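Local atomic coordinates of dihydrofolate reductase, putative (Aspergillus flavus, PDB entry 6DRS), a protein that probably reduces dihydrofolate to tetrahydrofolate at the expense of NADPH and is a target of antifolate inhibitors. Residues Lys38-Met41 / Ser42-Ala45; Phe44-Val47 / Thr48-Pro52; Lys101-Arg104 / Ala105-Ala109. One frame throughout, in Å; residues are numbered along the deposited sequence.

Contact 1 of 3, residues Lys38-Met41 / Ser42-Ala45; sequences KADM and SFFA. With H8A (3-{[(3R)-7,9-diamino-3-methyl-2,3-dihydrofuro[2,3-f]quinazolin-4-yl]oxy}benzonitrile), chain G.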
loop_
_atom_site.group_PDB
_atom_site.type_symbol
_atom_site.label_atom_id
_atom_site.label_comp_id
_atom_site.label_asym_id
_atom_site.label_seq_id
_atom_site.Cartn_x
_atom_site.Cartn_y
_atom_site.Cartn_z
ATOM N N LYS A 38 0.636 3.657 -14.404
ATOM C CA LYS A 38 0.041 2.300 -14.557
ATOM C C LYS A 38 0.938 1.213 -13.946
ATOM O O LYS A 38 0.424 0.320 -13.279
ATOM C CB LYS A 38 -0.230 1.916 -16.014
ATOM C CG LYS A 38 -1.612 2.265 -16.554
ATOM C CD LYS A 38 -1.642 3.573 -17.354
ATOM C CE LYS A 38 -2.859 3.725 -18.247
ATOM N NZ LYS A 38 -2.506 4.400 -19.521
ATOM N N ALA A 39 2.250 1.279 -14.158
ATOM C CA ALA A 39 3.139 0.231 -13.641
ATOM C C ALA A 39 3.158 0.237 -12.098
ATOM O O ALA A 39 3.199 -0.830 -11.477
ATOM C CB ALA A 39 4.523 0.369 -14.227
ATOM N N ASP A 40 3.109 1.403 -11.460
ATOM C CA ASP A 40 3.094 1.412 -9.988
ATOM C C ASP A 40 1.763 0.864 -9.443
ATOM O O ASP A 40 1.764 0.099 -8.482
ATOM C CB ASP A 40 3.401 2.782 -9.389
ATOM C CG ASP A 40 3.314 2.723 -7.867
ATOM O OD1 ASP A 40 4.084 1.957 -7.256
ATOM O OD2 ASP A 40 2.428 3.393 -7.300
ATOM N N MET A 41 0.652 1.270 -10.051
ATOM C CA MET A 41 -0.712 0.848 -9.720
ATOM C C MET A 41 -0.851 -0.675 -9.813
ATOM O O MET A 41 -1.423 -1.301 -8.922
ATOM C CB MET A 41 -1.709 1.406 -10.737
ATOM C CG MET A 41 -1.903 2.877 -10.638
ATOM S SD MET A 41 -2.596 3.344 -9.048
ATOM C CE MET A 41 -3.163 4.992 -9.497
ATOM N N SER A 42 -0.413 -1.244 -10.938
ATOM C CA SER A 42 -0.586 -2.666 -11.120
ATOM C C SER A 42 0.335 -3.436 -10.152
ATOM O O SER A 42 -0.049 -4.490 -9.588
ATOM C CB SER A 42 -0.434 -3.059 -12.579
ATOM O OG SER A 42 0.912 -2.921 -13.005
ATOM N N PHE A 43 1.527 -2.888 -9.920
ATOM C CA PHE A 43 2.462 -3.463 -8.989
ATOM C C PHE A 43 1.852 -3.446 -7.586
ATOM O O PHE A 43 1.905 -4.445 -6.852
ATOM C CB PHE A 43 3.827 -2.759 -9.037
ATOM C CG PHE A 43 4.782 -3.170 -7.934
ATOM C CD1 PHE A 43 5.614 -4.279 -8.078
ATOM C CD2 PHE A 43 4.880 -2.436 -6.755
ATOM C CE1 PHE A 43 6.512 -4.637 -7.078
ATOM C CE2 PHE A 43 5.761 -2.802 -5.748
ATOM C CZ PHE A 43 6.574 -3.908 -5.903
ATOM N N PHE A 44 1.285 -2.312 -7.210
ATOM C CA PHE A 44 0.669 -2.190 -5.886
ATOM C C PHE A 44 -0.474 -3.204 -5.759
ATOM O O PHE A 44 -0.628 -3.810 -4.718
ATOM C CB PHE A 44 0.152 -0.771 -5.632
ATOM C CG PHE A 44 -0.710 -0.645 -4.397
ATOM C CD1 PHE A 44 -0.140 -0.449 -3.139
ATOM C CD2 PHE A 44 -2.100 -0.706 -4.492
ATOM C CE1 PHE A 44 -0.939 -0.326 -2.003
ATOM C CE2 PHE A 44 -2.890 -0.592 -3.352
ATOM C CZ PHE A 44 -2.311 -0.402 -2.112
ATOM N N ALA A 45 -1.260 -3.333 -6.832
ATOM C CA ALA A 45 -2.444 -4.172 -6.829
ATOM C C ALA A 45 -2.024 -5.646 -6.693
ATOM O O ALA A 45 -2.485 -6.332 -5.772
ATOM C CB ALA A 45 -3.283 -3.920 -8.067
HETATM C C2 H8A G . -2.069 3.826 -4.814
HETATM C C3 H8A G . -0.830 3.434 -5.331
HETATM C C4 H8A G . 0.191 3.007 -4.457
HETATM C C5 H8A G . -0.008 2.994 -3.058
HETATM C C6 H8A G . -1.282 3.381 -2.581
HETATM C C7 H8A G . -2.258 3.799 -3.444
HETATM C C8 H8A G . 1.010 2.552 -2.242
HETATM O O1 H8A G . -3.074 4.233 -5.637
HETATM C C10 H8A G . 2.380 2.186 -4.098
HETATM C C14 H8A G . -4.159 3.447 -5.984
HETATM C C15 H8A G . -5.315 4.081 -6.489
HETATM C C16 H8A G . -6.430 3.306 -6.853
HETATM C C17 H8A G . -6.382 1.907 -6.711
HETATM C C18 H8A G . -5.245 1.238 -6.214
HETATM N N9 H8A G . 2.193 2.171 -2.772
HETATM N N11 H8A G . 1.411 2.625 -4.929
HETATM N N12 H8A G . 0.792 2.489 -0.801
HETATM N N13 H8A G . 3.648 1.779 -4.712
HETATM C C19 H8A G . -4.140 2.037 -5.849
HETATM C C20 H8A G . -5.227 -0.098 -6.081
HETATM N N21 H8A G . -5.247 -1.285 -5.921
HETATM C C22 H8A G . -3.470 4.180 -2.726
HETATM C C23 H8A G . -2.981 4.123 -1.275
HETATM O O24 H8A G . -1.723 3.426 -1.280
HETATM C C25 H8A G . -4.452 3.032 -2.813
HETATM O O HOH W 1 4.031 -3.183 -12.424
#
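Ser42, Phe43, Phe44 and Ala45 give their backbone N-H groups to the carbonyls of Lys38, Ala39, Asp40 and Met41, four successive alpha-helical bonds of 2.8 to 3.1 Å that form the first turns of helix 38-49. On the side turned to the inhibitor H8A, Asp40 and Phe44, one turn apart, both meet the diaminoquinazoline, the acid at its N13/N11 edge and the ring against its face. Asp40 swings its carboxylate anti to its own N (chi1 178°), where OD1 takes the N13-H of H8A at 2.6 Å in an almost straight bond, while OD2 lies 2.7 Å from ring nitrogen N11. Phe44 lays one ring face against the bicycle, H8A C5 standing 3.4 Å above the ring plane and displaced toward its rim; the nitrile N21 meets the ring edge in plane. Met41 bends at chi2 and sets SD 3.4 Å from H8A C14, where the benzonitrile ring begins. Away from the ligand, a water donates to Ala39 O and also bonds Ser42 OG, bridging the outer side of this turn. Thr179 of strand 174-183 shares Asp40 OD1, strand 7-17 backs Asp40 and Phe44 through Ala12 and Ile10, and strand 237-246 packs on Ala39 and Phe43.

Contact 2 of 3, residues Phe44-Val47 / Thr48-Pro52; sequences FARV and TTRPP. With H8A (3-{[(3R)-7,9-diamino-3-methyl-2,3-dihydrofuro[2,3-f]quinazolin-4-yl]oxy}benzonitrile), chain G; SO4 (sulfate ion), chain D.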
loop_
_atom_site.group_PDB
_atom_site.type_symbol
_atom_site.label_atom_id
_atom_site.label_comp_id
_atom_site.label_asym_id
_atom_site.label_seq_id
_atom_site.Cartn_x
_atom_site.Cartn_y
_atom_site.Cartn_z
ATOM N N PHE A 44 1.285 -2.312 -7.210
ATOM C CA PHE A 44 0.669 -2.190 -5.886
ATOM C C PHE A 44 -0.474 -3.204 -5.759
ATOM O O PHE A 44 -0.628 -3.810 -4.718
ATOM C CB PHE A 44 0.152 -0.771 -5.632
ATOM C CG PHE A 44 -0.710 -0.645 -4.397
ATOM C CD1 PHE A 44 -0.140 -0.449 -3.139
ATOM C CD2 PHE A 44 -2.100 -0.706 -4.492
ATOM C CE1 PHE A 44 -0.939 -0.326 -2.003
ATOM C CE2 PHE A 44 -2.890 -0.592 -3.352
ATOM C CZ PHE A 44 -2.311 -0.402 -2.112
ATOM N N ALA A 45 -1.260 -3.333 -6.832
ATOM C CA ALA A 45 -2.444 -4.172 -6.829
ATOM C C ALA A 45 -2.024 -5.646 -6.693
ATOM O O ALA A 45 -2.485 -6.332 -5.772
ATOM C CB ALA A 45 -3.283 -3.920 -8.067
ATOM N N ARG A 46 -1.102 -6.092 -7.544
ATOM C CA ARG A 46 -0.660 -7.508 -7.555
ATOM C C ARG A 46 -0.024 -7.865 -6.217
ATOM O O ARG A 46 -0.339 -8.888 -5.653
ATOM C CB ARG A 46 0.346 -7.818 -8.667
ATOM C CG ARG A 46 -0.234 -7.674 -10.059
ATOM C CD ARG A 46 0.800 -8.254 -11.010
ATOM N NE ARG A 46 2.092 -7.587 -10.867
ATOM C CZ ARG A 46 2.446 -6.454 -11.466
ATOM N NH1 ARG A 46 1.660 -5.887 -12.366
ATOM N NH2 ARG A 46 3.609 -5.906 -11.181
ATOM N N VAL A 47 0.870 -7.015 -5.726
ATOM C CA VAL A 47 1.567 -7.289 -4.502
ATOM C C VAL A 47 0.614 -7.326 -3.304
ATOM O O VAL A 47 0.740 -8.218 -2.468
ATOM C CB VAL A 47 2.748 -6.326 -4.321
ATOM C CG1 VAL A 47 3.361 -6.424 -2.927
ATOM C CG2 VAL A 47 3.769 -6.616 -5.420
ATOM N N THR A 48 -0.320 -6.389 -3.198
ATOM C CA THR A 48 -1.142 -6.331 -1.961
ATOM C C THR A 48 -2.202 -7.435 -1.989
ATOM O O THR A 48 -2.711 -7.822 -0.943
ATOM C CB THR A 48 -1.824 -4.968 -1.792
ATOM O OG1 THR A 48 -2.551 -4.709 -2.997
ATOM C CG2 THR A 48 -0.862 -3.849 -1.461
ATOM N N THR A 49 -2.540 -7.927 -3.167
ATOM C CA THR A 49 -3.574 -8.966 -3.333
ATOM C C THR A 49 -2.988 -10.373 -3.132
ATOM O O THR A 49 -3.621 -11.224 -2.490
ATOM C CB THR A 49 -4.240 -8.862 -4.708
ATOM O OG1 THR A 49 -4.648 -7.495 -4.834
ATOM C CG2 THR A 49 -5.452 -9.762 -4.811
ATOM N N ARG A 50 -1.779 -10.595 -3.640
ATOM C CA ARG A 50 -1.151 -11.917 -3.741
ATOM C C ARG A 50 -1.044 -12.608 -2.369
ATOM O O ARG A 50 -0.217 -12.205 -1.529
ATOM C CB ARG A 50 0.246 -11.716 -4.329
ATOM C CG ARG A 50 0.977 -13.011 -4.621
ATOM C CD ARG A 50 2.347 -12.877 -5.262
ATOM N NE ARG A 50 2.161 -12.461 -6.650
ATOM C CZ ARG A 50 2.586 -11.307 -7.169
ATOM N NH1 ARG A 50 2.295 -11.011 -8.425
ATOM N NH2 ARG A 50 3.305 -10.460 -6.450
ATOM N N PRO A 51 -1.808 -13.705 -2.145
ATOM C CA PRO A 51 -1.779 -14.490 -0.897
ATOM C C PRO A 51 -0.437 -15.221 -0.735
ATOM O O PRO A 51 0.136 -15.697 -1.722
ATOM C CB PRO A 51 -2.870 -15.555 -1.075
ATOM C CG PRO A 51 -3.756 -14.988 -2.146
ATOM C CD PRO A 51 -2.758 -14.342 -3.079
ATOM N N PRO A 52 0.083 -15.285 0.506
ATOM C CA PRO A 52 1.351 -15.972 0.763
ATOM C C PRO A 52 1.165 -17.502 0.779
ATOM O O PRO A 52 2.155 -18.227 0.753
ATOM C CB PRO A 52 1.780 -15.484 2.163
ATOM C CG PRO A 52 0.458 -15.163 2.849
ATOM C CD PRO A 52 -0.449 -14.670 1.733
HETATM C C2 H8A G . -2.069 3.826 -4.814
HETATM C C3 H8A G . -0.830 3.434 -5.331
HETATM C C4 H8A G . 0.191 3.007 -4.457
HETATM C C5 H8A G . -0.008 2.994 -3.058
HETATM C C6 H8A G . -1.282 3.381 -2.581
HETATM C C7 H8A G . -2.258 3.799 -3.444
HETATM C C8 H8A G . 1.010 2.552 -2.242
HETATM O O1 H8A G . -3.074 4.233 -5.637
HETATM C C10 H8A G . 2.380 2.186 -4.098
HETATM C C14 H8A G . -4.159 3.447 -5.984
HETATM C C15 H8A G . -5.315 4.081 -6.489
HETATM C C16 H8A G . -6.430 3.306 -6.853
HETATM C C17 H8A G . -6.382 1.907 -6.711
HETATM C C18 H8A G . -5.245 1.238 -6.214
HETATM N N9 H8A G . 2.193 2.171 -2.772
HETATM N N11 H8A G . 1.411 2.625 -4.929
HETATM N N12 H8A G . 0.792 2.489 -0.801
HETATM N N13 H8A G . 3.648 1.779 -4.712
HETATM C C19 H8A G . -4.140 2.037 -5.849
HETATM C C20 H8A G . -5.227 -0.098 -6.081
HETATM N N21 H8A G . -5.247 -1.285 -5.921
HETATM C C22 H8A G . -3.470 4.180 -2.726
HETATM C C23 H8A G . -2.981 4.123 -1.275
HETATM O O24 H8A G . -1.723 3.426 -1.280
HETATM C C25 H8A G . -4.452 3.032 -2.813
HETATM S S SO4 D . 0.843 -14.371 -9.144
HETATM O O1 SO4 D . 2.183 -14.959 -8.907
HETATM O O2 SO4 D . -0.001 -15.285 -9.949
HETATM O O3 SO4 D . 0.987 -13.116 -9.923
HETATM O O4 SO4 D . 0.213 -14.099 -7.830
#
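Thr48 doubles back on Phe44 one turn earlier and grips it at two places. Its OG1 donates to Phe44 O at 2.7 Å while its backbone N reaches the same oxygen from the opposite face of the carbonyl plane. The torsion responsible (chi1 54°) tucks OG1 between the backbone N and the carbonyl carbon and turns CG2 toward the Phe44 ring. That methyl makes a CH-pi contact, 3.8 Å from the ring centroid and 22° off the normal, so the ring is sandwiched between Thr48 on one face and the inhibitor on the other. Arg80 NH1 gives OG1 a second polar partner, and Met60 of strand 57-63 touches both side chains. Thr49 repeats the fork on Ala45 O, its N and OG1 again arriving from opposite faces, with OG1 at 2.6 Å. Two hydroxyls thus add a second donor to carbonyls in the closing turns of helix 38-49, the helix that flanks the inhibitor in this dihydrofolate reductase fold; Arg50, though still bonded through N to Arg46 O, is the first residue to leave helical backbone angles. Its side chain sets out anti to N, bends at chi3 and places one guanidinium face over Arg46 O. NE and NH1 present an edge to a sulfate, bonding O4 at 2.8 Å and O3 at 2.9 Å respectively. Arg46 runs alongside in the same direction, its guanidinium plane 34° from that of Arg50, and Glu225 pairs with both, OE2 with Arg46 NH2 and OE1 with Arg50 NH1. Val47 CG2 comes within 4.0 Å of Arg50 NH2 at an oblique approach, and the same side chain packs on Phe154 of strand 150-157 and on Glu225.

Contact 3 of 3, residues Lys101-Arg104 / Ala105-Ala109; sequences KEKR and AKMAA. With SO4 (sulfate ion), chain E.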
loop_
_atom_site.group_PDB
_atom_site.type_symbol
_atom_site.label_atom_id
_atom_site.label_comp_id
_atom_site.label_asym_id
_atom_site.label_seq_id
_atom_site.Cartn_x
_atom_site.Cartn_y
_atom_site.Cartn_z
ATOM N N LYS A 101 -21.153 -2.755 0.865
ATOM C CA LYS A 101 -22.397 -3.334 0.317
ATOM C C LYS A 101 -22.546 -3.001 -1.178
ATOM O O LYS A 101 -22.990 -3.841 -1.976
ATOM C CB LYS A 101 -23.600 -2.852 1.138
ATOM C CG LYS A 101 -24.953 -3.424 0.737
ATOM C CD LYS A 101 -26.111 -2.900 1.562
ATOM C CE LYS A 101 -27.411 -3.548 1.139
ATOM N NZ LYS A 101 -28.502 -3.309 2.124
ATOM N N GLU A 102 -22.221 -1.774 -1.563
ATOM C CA GLU A 102 -22.276 -1.385 -2.983
ATOM C C GLU A 102 -21.224 -2.195 -3.766
ATOM O O GLU A 102 -21.447 -2.673 -4.905
ATOM C CB GLU A 102 -22.072 0.139 -3.039
ATOM C CG GLU A 102 -22.265 0.795 -4.400
ATOM C CD GLU A 102 -23.256 0.149 -5.348
ATOM O OE1 GLU A 102 -24.419 -0.087 -4.924
ATOM O OE2 GLU A 102 -22.866 -0.119 -6.513
ATOM N N LYS A 103 -20.050 -2.342 -3.149
ATOM C CA LYS A 103 -18.932 -3.061 -3.780
ATOM C C LYS A 103 -19.329 -4.533 -3.999
ATOM O O LYS A 103 -19.139 -5.119 -5.085
ATOM C CB LYS A 103 -17.696 -2.906 -2.887
ATOM C CG LYS A 103 -16.422 -3.584 -3.364
ATOM C CD LYS A 103 -15.747 -2.912 -4.538
ATOM C CE LYS A 103 -14.446 -3.600 -4.894
ATOM N NZ LYS A 103 -14.047 -3.346 -6.298
ATOM N N ARG A 104 -19.905 -5.119 -2.956
ATOM C CA ARG A 104 -20.378 -6.530 -3.013
ATOM C C ARG A 104 -21.316 -6.693 -4.205
ATOM O O ARG A 104 -21.196 -7.670 -4.962
ATOM C CB ARG A 104 -21.103 -6.883 -1.718
ATOM C CG ARG A 104 -20.157 -7.030 -0.550
ATOM C CD ARG A 104 -20.158 -8.476 -0.123
ATOM N NE ARG A 104 -19.507 -8.490 1.178
ATOM C CZ ARG A 104 -18.199 -8.596 1.301
ATOM N NH1 ARG A 104 -17.462 -8.699 0.204
ATOM N NH2 ARG A 104 -17.642 -8.602 2.498
ATOM N N ALA A 105 -22.190 -5.692 -4.373
ATOM C CA ALA A 105 -23.166 -5.675 -5.455
ATOM C C ALA A 105 -22.460 -5.645 -6.807
ATOM O O ALA A 105 -22.798 -6.419 -7.697
ATOM C CB ALA A 105 -24.096 -4.497 -5.292
ATOM N N LYS A 106 -21.491 -4.753 -6.970
ATOM C CA LYS A 106 -20.720 -4.712 -8.229
ATOM C C LYS A 106 -20.030 -6.064 -8.453
ATOM O O LYS A 106 -20.076 -6.625 -9.539
ATOM C CB LYS A 106 -19.656 -3.609 -8.201
ATOM C CG LYS A 106 -20.182 -2.183 -8.141
ATOM C CD LYS A 106 -19.268 -1.207 -8.853
ATOM C CE LYS A 106 -19.122 0.126 -8.149
ATOM N NZ LYS A 106 -20.424 0.812 -7.964
ATOM N N MET A 107 -19.382 -6.589 -7.426
ATOM C CA MET A 107 -18.575 -7.791 -7.646
ATOM C C MET A 107 -19.470 -9.001 -7.948
ATOM O O MET A 107 -19.124 -9.799 -8.824
ATOM C CB MET A 107 -17.671 -8.071 -6.452
ATOM C CG MET A 107 -16.553 -7.073 -6.322
ATOM S SD MET A 107 -15.686 -7.303 -4.755
ATOM C CE MET A 107 -14.526 -8.582 -5.234
ATOM N N ALA A 108 -20.624 -9.113 -7.273
ATOM C CA ALA A 108 -21.581 -10.215 -7.527
ATOM C C ALA A 108 -22.074 -10.178 -8.982
ATOM O O ALA A 108 -22.045 -11.197 -9.696
ATOM C CB ALA A 108 -22.709 -10.168 -6.526
ATOM N N ALA A 109 -22.460 -8.999 -9.461
ATOM C CA ALA A 109 -22.946 -8.867 -10.832
ATOM C C ALA A 109 -21.876 -9.310 -11.849
ATOM O O ALA A 109 -22.181 -9.982 -12.844
ATOM C CB ALA A 109 -23.391 -7.442 -11.056
HETATM S S SO4 E . -11.652 -5.756 -7.826
HETATM O O1 SO4 E . -10.769 -5.438 -8.973
HETATM O O2 SO4 E . -11.108 -6.934 -7.114
HETATM O O3 SO4 E . -13.026 -6.064 -8.303
HETATM O O4 SO4 E . -11.687 -4.583 -6.920
#
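A Glu-Lys salt bridge spaced i to i+4, between Glu102 and Lys106, lies on the surface of the long helix 89-116. Lys106 NZ donates to Glu102 OE2 at 3.0 Å, taking the anti lone pair, the one directed away from OE1. Both chains have to bend to meet: Glu102 turns at chi2 (30°), and Lys106 curls at chi2, chi3 and chi4, which brings NZ back to OE2; its CG lies 3.8 Å from the same OE2. Beneath the pair the helix is regular, with Ala105, Lys106, Met107 and Ala108 each donating N-H to the carbonyl four residues back.

On an adjoining strip of the helix, Lys103 and Met107 cross at an angle. Met107 SD lies 3.9 Å from Lys103 CE and 4.0 Å from its CG, so the sulfur rests on the aliphatic part of the lysine. A single bend at chi2 (73°) lets the rest of Lys103 run out extended, and NZ reaches O4 of a sulfate, probably from the crystallisation liquor, at 2.7 Å. Lys103 also touches Pro76, and Met107 touches Thr127. Arg104 donates from NH1 to Thr127 O and forms a weak, long ion pair through NH2 with Asp128, where strand 128-132 begins beside this helix.

Overall arrangement
Contacts 1 and 2 overlap along helix 38-49, contact 2 running past its end; their centres are 10 Å apart, and they share Phe44 and Ala45, both of the inhibitor pocket. Contact 1 supplies a polar hold on H8A through Asp40, with Ile10 O giving another, whereas contact 2 covers the other face of the Phe44 ring with a Thr48 methyl and ends the helix near a sulfate. The bound NADP also lies close, about 6 Å from the side chain of Asp40 and about 7 Å from that of Phe44. Contact 3 belongs to a different helix, 89-116, centred 23 Å from contact 1 and 21 Å from contact 2; its nearest atoms stay about 9 Å from contact 2. The side chain of Lys103 comes within about 9 Å of H8A.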